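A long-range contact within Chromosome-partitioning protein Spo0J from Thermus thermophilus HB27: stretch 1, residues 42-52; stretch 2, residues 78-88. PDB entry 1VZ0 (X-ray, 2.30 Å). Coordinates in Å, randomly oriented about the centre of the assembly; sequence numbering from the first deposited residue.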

# COMPACT_ATOMS: atom_id res chain seq x y z
N PHE C 42 9.16 -5.30 -6.10
CA PHE C 42 9.26 -3.89 -6.43
C PHE C 42 9.84 -3.09 -5.26
O PHE C 42 10.64 -2.18 -5.46
CB PHE C 42 7.89 -3.35 -6.80
CG PHE C 42 7.39 -3.83 -8.14
CD1 PHE C 42 6.03 -3.94 -8.39
CD2 PHE C 42 8.29 -4.14 -9.16
CE1 PHE C 42 5.58 -4.36 -9.64
CE2 PHE C 42 7.84 -4.56 -10.40
CZ PHE C 42 6.48 -4.66 -10.65
N ALA C 43 9.42 -3.43 -4.05
CA ALA C 43 9.92 -2.73 -2.87
C ALA C 43 11.43 -2.94 -2.73
O ALA C 43 12.16 -2.00 -2.43
CB ALA C 43 9.19 -3.22 -1.62
N GLU C 44 11.90 -4.16 -2.98
CA GLU C 44 13.32 -4.48 -2.88
C GLU C 44 14.12 -3.76 -3.96
O GLU C 44 15.21 -3.25 -3.70
CB GLU C 44 13.56 -5.99 -3.02
CG GLU C 44 12.72 -6.84 -2.07
CD GLU C 44 13.00 -8.33 -2.20
OE1 GLU C 44 13.10 -8.83 -3.34
OE2 GLU C 44 13.10 -8.99 -1.15
N GLU C 45 13.57 -3.74 -5.17
CA GLU C 45 14.23 -3.08 -6.29
C GLU C 45 14.41 -1.60 -6.01
O GLU C 45 15.52 -1.07 -6.13
CB GLU C 45 13.43 -3.26 -7.58
CG GLU C 45 13.30 -4.70 -8.06
CD GLU C 45 12.51 -4.82 -9.35
OE1 GLU C 45 12.25 -5.96 -9.80
OE2 GLU C 45 12.13 -3.77 -9.92
N SER C 46 13.33 -0.93 -5.62
CA SER C 46 13.41 0.50 -5.34
C SER C 46 14.28 0.81 -4.12
O SER C 46 14.94 1.84 -4.07
CB SER C 46 12.01 1.10 -5.17
OG SER C 46 11.33 0.56 -4.06
N LEU C 47 14.28 -0.09 -3.14
CA LEU C 47 15.10 0.08 -1.94
C LEU C 47 16.56 0.09 -2.39
O LEU C 47 17.35 0.95 -1.98
CB LEU C 47 14.88 -1.10 -0.98
CG LEU C 47 15.20 -0.94 0.51
CD1 LEU C 47 15.40 -2.33 1.11
CD2 LEU C 47 16.45 -0.11 0.72
N LYS C 48 16.90 -0.86 -3.25
CA LYS C 48 18.26 -0.97 -3.78
C LYS C 48 18.63 0.23 -4.64
O LYS C 48 19.75 0.73 -4.57
CB LYS C 48 18.41 -2.26 -4.59
CG LYS C 48 19.62 -2.29 -5.51
CD LYS C 48 19.71 -3.62 -6.26
CE LYS C 48 20.60 -3.51 -7.49
NZ LYS C 48 21.98 -3.05 -7.16
N GLU C 49 17.69 0.69 -5.46
CA GLU C 49 17.94 1.83 -6.33
C GLU C 49 18.17 3.09 -5.50
O GLU C 49 18.96 3.96 -5.88
CB GLU C 49 16.78 2.01 -7.32
CG GLU C 49 16.65 0.82 -8.27
CD GLU C 49 15.42 0.86 -9.18
OE1 GLU C 49 15.15 -0.17 -9.83
OE2 GLU C 49 14.74 1.91 -9.24
N LEU C 50 17.48 3.19 -4.36
CA LEU C 50 17.63 4.35 -3.48
C LEU C 50 18.99 4.26 -2.80
O LEU C 50 19.68 5.27 -2.64
CB LEU C 50 16.54 4.37 -2.40
CG LEU C 50 16.04 5.73 -1.89
CD1 LEU C 50 15.56 5.57 -0.46
CD2 LEU C 50 17.14 6.78 -1.96
N ALA C 51 19.37 3.06 -2.41
CA ALA C 51 20.65 2.82 -1.76
C ALA C 51 21.83 3.14 -2.67
O ALA C 51 22.80 3.77 -2.25
CB ALA C 51 20.73 1.38 -1.29
N ASP C 52 21.75 2.68 -3.92
CA ASP C 52 22.82 2.91 -4.89
C ASP C 52 23.07 4.40 -5.09
O ASP C 52 24.21 4.84 -5.19
CB ASP C 52 22.47 2.27 -6.24
CG ASP C 52 22.48 0.75 -6.20
OD1 ASP C 52 21.78 0.13 -7.03
OD2 ASP C 52 23.19 0.18 -5.35
N GLU C 78 12.02 5.13 7.65
CA GLU C 78 12.50 3.76 7.65
C GLU C 78 13.25 3.38 6.35
O GLU C 78 14.35 2.85 6.42
CB GLU C 78 11.34 2.79 7.90
CG GLU C 78 11.76 1.40 8.41
CD GLU C 78 12.17 1.39 9.88
OE1 GLU C 78 11.39 1.91 10.71
OE2 GLU C 78 13.26 0.85 10.23
N ARG C 79 12.66 3.66 5.19
CA ARG C 79 13.32 3.31 3.93
C ARG C 79 14.61 4.09 3.72
O ARG C 79 15.61 3.56 3.24
CB ARG C 79 12.37 3.50 2.74
CG ARG C 79 11.57 2.24 2.46
CD ARG C 79 10.53 2.41 1.35
NE ARG C 79 11.11 2.59 0.02
CZ ARG C 79 11.53 1.62 -0.78
NH1 ARG C 79 12.03 1.92 -1.97
NH2 ARG C 79 11.45 0.34 -0.41
N ARG C 80 14.57 5.36 4.09
CA ARG C 80 15.73 6.22 3.98
C ARG C 80 16.82 5.56 4.84
O ARG C 80 17.96 5.39 4.41
CB ARG C 80 15.39 7.61 4.51
CG ARG C 80 15.85 8.75 3.63
CD ARG C 80 14.73 9.34 2.78
NE ARG C 80 13.85 10.22 3.55
CZ ARG C 80 12.94 11.03 3.01
NH1 ARG C 80 12.77 11.08 1.69
NH2 ARG C 80 12.19 11.79 3.79
N TYR C 81 16.43 5.17 6.05
CA TYR C 81 17.33 4.55 7.02
C TYR C 81 17.94 3.25 6.52
O TYR C 81 19.15 3.06 6.59
CB TYR C 81 16.55 4.31 8.32
CG TYR C 81 17.25 3.45 9.36
CD1 TYR C 81 18.31 3.95 10.12
CD2 TYR C 81 16.82 2.15 9.60
CE1 TYR C 81 18.92 3.16 11.10
CE2 TYR C 81 17.42 1.36 10.57
CZ TYR C 81 18.47 1.87 11.32
OH TYR C 81 19.05 1.11 12.31
N ARG C 82 17.10 2.36 6.01
CA ARG C 82 17.58 1.08 5.51
C ARG C 82 18.41 1.18 4.24
O ARG C 82 19.29 0.36 4.00
CB ARG C 82 16.40 0.12 5.33
CG ARG C 82 15.68 -0.11 6.63
CD ARG C 82 14.80 -1.32 6.64
NE ARG C 82 14.24 -1.51 7.98
CZ ARG C 82 14.94 -1.87 9.05
NH1 ARG C 82 14.33 -2.00 10.22
NH2 ARG C 82 16.23 -2.14 8.96
N ALA C 83 18.14 2.20 3.43
CA ALA C 83 18.90 2.38 2.21
C ALA C 83 20.29 2.89 2.59
O ALA C 83 21.28 2.56 1.94
CB ALA C 83 18.20 3.38 1.29
N ALA C 84 20.36 3.69 3.65
CA ALA C 84 21.64 4.22 4.11
C ALA C 84 22.52 3.08 4.58
O ALA C 84 23.74 3.10 4.40
CB ALA C 84 21.41 5.22 5.23
N LEU C 85 21.89 2.09 5.21
CA LEU C 85 22.62 0.92 5.69
C LEU C 85 23.16 0.15 4.48
O LEU C 85 24.35 -0.17 4.44
CB LEU C 85 21.70 0.02 6.52
CG LEU C 85 21.39 0.52 7.93
CD1 LEU C 85 20.31 -0.32 8.58
CD2 LEU C 85 22.66 0.47 8.76
N MET C 86 22.29 -0.13 3.51
CA MET C 86 22.70 -0.84 2.31
C MET C 86 23.83 -0.10 1.60
O MET C 86 24.76 -0.72 1.09
CB MET C 86 21.51 -0.99 1.34
CG MET C 86 20.71 -2.27 1.49
SD MET C 86 19.57 -2.50 0.12
CE MET C 86 20.71 -2.70 -1.22
N ALA C 87 23.74 1.23 1.57
CA ALA C 87 24.74 2.06 0.92
C ALA C 87 26.10 1.98 1.61
O ALA C 87 27.12 2.40 1.06
CB ALA C 87 24.26 3.50 0.88
N GLY C 88 26.10 1.45 2.83
CA GLY C 88 27.33 1.31 3.58
C GLY C 88 27.84 2.61 4.18
O GLY C 88 29.04 2.73 4.45

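Two helices can pack closely where both turn small residues toward each other, and the pair formed by residues 42-52 and 78-86 of Spo0J is a compact example. Stretch 1 is helical throughout, part of a longer helix, with its backbone NH groups from Ser46 onward bonded to carbonyls four residues back. Stretch 2 is helical from Glu78 to about Met86 and closes in a Schellman motif, in which Gly88 takes a positive phi of 76°, a conformation that favours glycine. The axes cross at -64° and approach to 8.0 Å. At this steep angle the backbones are nearest at one point, where the CA atoms of Ala51 and Ala83 lie 4.4 Å apart.

Alanines occupy the point of closest approach. Both direct their CA-to-CB bonds toward the opposing helix, and Ala51 CB lies 4.1 Å from Ala83 CB. The same methyl also reaches the backbone, with Ala51 CB only 3.5 Å from Ala83 O, and it packs against the next turn at 3.6 Å from Met86 CB. Close by, Ala87 CB rests 3.5 Å from Ala51 O, so that small side chains meet main chain in both directions.

Larger apolar residues extend the contact. Leu47 is a knob in a hole formed by Arg79, Arg82, Ala83 and Met86; its CD2 lies 3.9 Å from Ala83 CB and 4.0 Å from Met86 SD. Leu50 approaches the same alanine, its CD1 being 3.9 Å from Ala83 CB, so the Ala83 methyl meets Leu47, Leu50 and Ala51. Met86 reaches on along stretch 1, where its CE comes within 3.9 Å of Lys48 CA. The Lys48 amine itself is engaged within its own helix, in a salt bridge from NZ to Asp52 OD1 at 3.2 Å.

Polar contacts come from Arg79, whose CA-to-CB bond points sideways but whose end comes nearer to stretch 1. Arg79 NH2 donates to Ala43 O at 3.2 Å with a nearly straight angle of 172°, and the oxygen lies at the guanidinium edge, near its plane. Ala43 O also accepts the helical bond from Leu47 N at 2.9 Å, so the arginine adds a second donor without displacing the first. Arg79 NH1 is 2.6 Å from Ser46 OG, yet the angle of 123° makes this hydrogen bond weak: short distance does not compensate for poor direction. Nor does proximity alone suffice, since Arg79 NH1 and Leu47 N, 3.2 Å apart, are both donors and form no hydrogen bond.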